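Side-chain contact in Alpha/beta hydrolase fold protein (Chitinophaga pinensis, PDB 4PW0), which adopts the alpha/beta hydrolase fold and is probably a hydrolase working through a serine nucleophile, its natural substrate not established: residues Phe164-Gln169 and Ser264-Pro269. Sequence-based numbering, arbitrary orientation.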
loop_
_atom_site.group_PDB
_atom_site.type_symbol
_atom_site.label_atom_id
_atom_site.label_comp_id
_atom_site.label_asym_id
_atom_site.label_seq_id
_atom_site.Cartn_x
_atom_site.Cartn_y
_atom_site.Cartn_z
ATOM N N PHE A 164 -10.161 -18.874 11.751
ATOM C CA PHE A 164 -11.053 -19.046 10.583
ATOM C C PHE A 164 -11.528 -17.708 10.043
ATOM O O PHE A 164 -11.575 -17.498 8.817
ATOM C CB PHE A 164 -12.236 -19.975 10.933
ATOM C CG PHE A 164 -13.277 -20.086 9.845
ATOM C CD1 PHE A 164 -13.051 -20.937 8.795
ATOM C CD2 PHE A 164 -14.419 -19.366 9.866
ATOM C CE1 PHE A 164 -13.979 -21.006 7.766
ATOM C CE2 PHE A 164 -15.374 -19.464 8.853
ATOM C CZ PHE A 164 -15.126 -20.279 7.810
ATOM N N ILE A 165 -11.964 -16.824 10.932
ATOM C CA ILE A 165 -12.480 -15.554 10.526
ATOM C C ILE A 165 -11.401 -14.609 10.046
ATOM O O ILE A 165 -11.681 -13.790 9.158
ATOM C CB ILE A 165 -13.316 -14.913 11.662
ATOM C CG1 ILE A 165 -14.602 -15.722 11.869
ATOM C CG2 ILE A 165 -13.613 -13.449 11.415
ATOM C CD1 ILE A 165 -15.661 -15.661 10.771
ATOM N N PHE A 166 -10.246 -14.600 10.689
ATOM C CA PHE A 166 -9.291 -13.512 10.504
ATOM C C PHE A 166 -8.013 -13.832 9.749
ATOM O O PHE A 166 -7.295 -12.921 9.305
ATOM C CB PHE A 166 -8.928 -12.831 11.830
ATOM C CG PHE A 166 -10.069 -12.076 12.452
ATOM C CD1 PHE A 166 -10.588 -10.941 11.878
ATOM C CD2 PHE A 166 -10.614 -12.489 13.670
ATOM C CE1 PHE A 166 -11.593 -10.236 12.476
ATOM C CE2 PHE A 166 -11.630 -11.810 14.246
ATOM C CZ PHE A 166 -12.140 -10.656 13.660
ATOM N N PHE A 167 -7.671 -15.114 9.608
ATOM C CA PHE A 167 -6.340 -15.500 9.109
ATOM C C PHE A 167 -6.391 -16.465 7.912
ATOM O O PHE A 167 -7.425 -17.090 7.689
ATOM C CB PHE A 167 -5.444 -16.023 10.270
ATOM C CG PHE A 167 -5.108 -14.915 11.231
ATOM C CD1 PHE A 167 -5.987 -14.564 12.254
ATOM C CD2 PHE A 167 -3.988 -14.153 11.011
ATOM C CE1 PHE A 167 -5.740 -13.445 13.004
ATOM C CE2 PHE A 167 -3.746 -13.031 11.788
ATOM C CZ PHE A 167 -4.632 -12.699 12.773
ATOM N N GLU A 168 -5.276 -16.542 7.200
ATOM C CA GLU A 168 -5.108 -17.491 6.118
ATOM C C GLU A 168 -4.771 -18.867 6.666
ATOM O O GLU A 168 -4.624 -19.054 7.883
ATOM C CB GLU A 168 -4.071 -16.979 5.110
ATOM C CG GLU A 168 -4.656 -16.483 3.796
ATOM C CD GLU A 168 -5.203 -17.561 2.863
ATOM O OE1 GLU A 168 -5.607 -17.240 1.708
ATOM O OE2 GLU A 168 -5.199 -18.771 3.237
ATOM N N GLN A 169 -4.623 -19.821 5.763
ATOM C CA GLN A 169 -4.487 -21.215 6.153
ATOM C C GLN A 169 -3.057 -21.642 6.480
ATOM O O GLN A 169 -2.843 -22.682 7.146
ATOM C CB GLN A 169 -5.093 -22.104 5.061
ATOM C CG GLN A 169 -6.600 -21.924 4.937
ATOM C CD GLN A 169 -7.235 -22.814 3.897
ATOM O OE1 GLN A 169 -6.572 -23.304 2.993
ATOM N NE2 GLN A 169 -8.540 -23.032 4.025
ATOM N N SER A 264 -6.171 -8.698 8.223
ATOM C CA SER A 264 -4.912 -8.226 7.692
ATOM C C SER A 264 -4.061 -7.382 8.660
ATOM O O SER A 264 -2.858 -7.613 8.835
ATOM C CB SER A 264 -5.176 -7.406 6.400
ATOM O OG SER A 264 -5.937 -6.249 6.657
ATOM N N PHE A 265 -4.670 -6.360 9.253
ATOM C CA PHE A 265 -3.907 -5.458 10.114
ATOM C C PHE A 265 -3.484 -6.103 11.443
ATOM O O PHE A 265 -2.508 -5.673 12.032
ATOM C CB PHE A 265 -4.537 -4.073 10.284
ATOM C CG PHE A 265 -5.770 -3.932 11.130
ATOM C CD1 PHE A 265 -6.564 -4.962 11.561
ATOM C CD2 PHE A 265 -6.145 -2.629 11.493
ATOM C CE1 PHE A 265 -7.704 -4.755 12.348
ATOM C CE2 PHE A 265 -7.283 -2.433 12.261
ATOM C CZ PHE A 265 -8.042 -3.472 12.704
ATOM N N TYR A 266 -4.176 -7.162 11.879
ATOM C CA TYR A 266 -3.707 -7.966 13.008
ATOM C C TYR A 266 -2.497 -8.768 12.616
ATOM O O TYR A 266 -1.612 -9.044 13.449
ATOM C CB TYR A 266 -4.765 -8.936 13.435
ATOM C CG TYR A 266 -6.006 -8.441 14.106
ATOM C CD1 TYR A 266 -5.945 -7.504 15.135
ATOM C CD2 TYR A 266 -7.205 -9.068 13.880
ATOM C CE1 TYR A 266 -7.085 -7.187 15.861
ATOM C CE2 TYR A 266 -8.356 -8.741 14.570
ATOM C CZ TYR A 266 -8.280 -7.799 15.593
ATOM O OH TYR A 266 -9.440 -7.518 16.304
ATOM N N GLN A 267 -2.437 -9.187 11.348
ATOM C CA GLN A 267 -1.301 -9.978 10.882
ATOM C C GLN A 267 -0.037 -9.161 10.790
ATOM O O GLN A 267 1.063 -9.676 11.087
ATOM C CB GLN A 267 -1.630 -10.655 9.561
ATOM C CG GLN A 267 -0.511 -11.588 9.103
ATOM C CD GLN A 267 -1.007 -12.645 8.121
ATOM O OE1 GLN A 267 -2.144 -13.083 8.175
ATOM N NE2 GLN A 267 -0.139 -13.039 7.219
ATOM N N TYR A 268 -0.151 -7.886 10.372
ATOM C CA TYR A 268 0.985 -7.009 10.181
ATOM C C TYR A 268 0.718 -5.648 10.857
ATOM O O TYR A 268 0.596 -4.618 10.205
ATOM C CB TYR A 268 1.263 -6.783 8.697
ATOM C CG TYR A 268 1.515 -8.072 7.917
ATOM C CD1 TYR A 268 2.676 -8.807 8.088
ATOM C CD2 TYR A 268 0.587 -8.525 7.007
ATOM C CE1 TYR A 268 2.870 -9.979 7.369
ATOM C CE2 TYR A 268 0.784 -9.683 6.257
ATOM C CZ TYR A 268 1.937 -10.409 6.419
ATOM O OH TYR A 268 2.173 -11.580 5.704
ATOM N N PRO A 269 0.622 -5.647 12.183
ATOM C CA PRO A 269 0.223 -4.439 12.872
ATOM C C PRO A 269 1.240 -3.309 12.770
ATOM O O PRO A 269 0.849 -2.131 12.720
ATOM C CB PRO A 269 0.036 -4.915 14.325
ATOM C CG PRO A 269 0.986 -6.097 14.461
ATOM C CD PRO A 269 0.819 -6.786 13.109
HETATM O O HOH W 1 -4.827 -12.054 8.208
#
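Tyr-266 turns the edge of its ring onto a face of Phe-166 in a T-shaped stack, CE2 over the centre of the phenyl ring, the planes at 86° and the centroids 5.4 Å apart. Ile-165 CG2 sits on the opposite face, which holds Phe-166 between two neighbours, while the hydroxyl of Tyr-266 is hydrogen-bonded to Asn-51 O.

The apolar packing continues at Phe-167, whose CG lies beside its backbone N (chi1 -67°), an orientation that sends CZ to within 3.8 Å of Tyr-266 CB. Its ring runs past the extended Gln-267, nearly parallel to the amide plane, with CD2 3.5 Å from Gln-267 OE1. An alanine in place of Phe-167 would probably open a gap beside Tyr-266 CB and take away the ring that packs along the amide of Gln-267.

Polar contact between the segments goes through one water, which donates to Phe-166 O (2.8 Å) and to Gln-267 OE1 (2.9 Å). Ser-173 OG also hydrogen-bonds OE1, and NE2 hydrogen-bonds Asp-259 O, which fixes the amide's rotation.

Helix 158-166, in the insertion between strands 127-133 and 226-231, thus meets the short helix 264-267 just after His-262, and the Phe-166 side chain touches the probable Ser-His-Asp triad of this alpha/beta hydrolase fold.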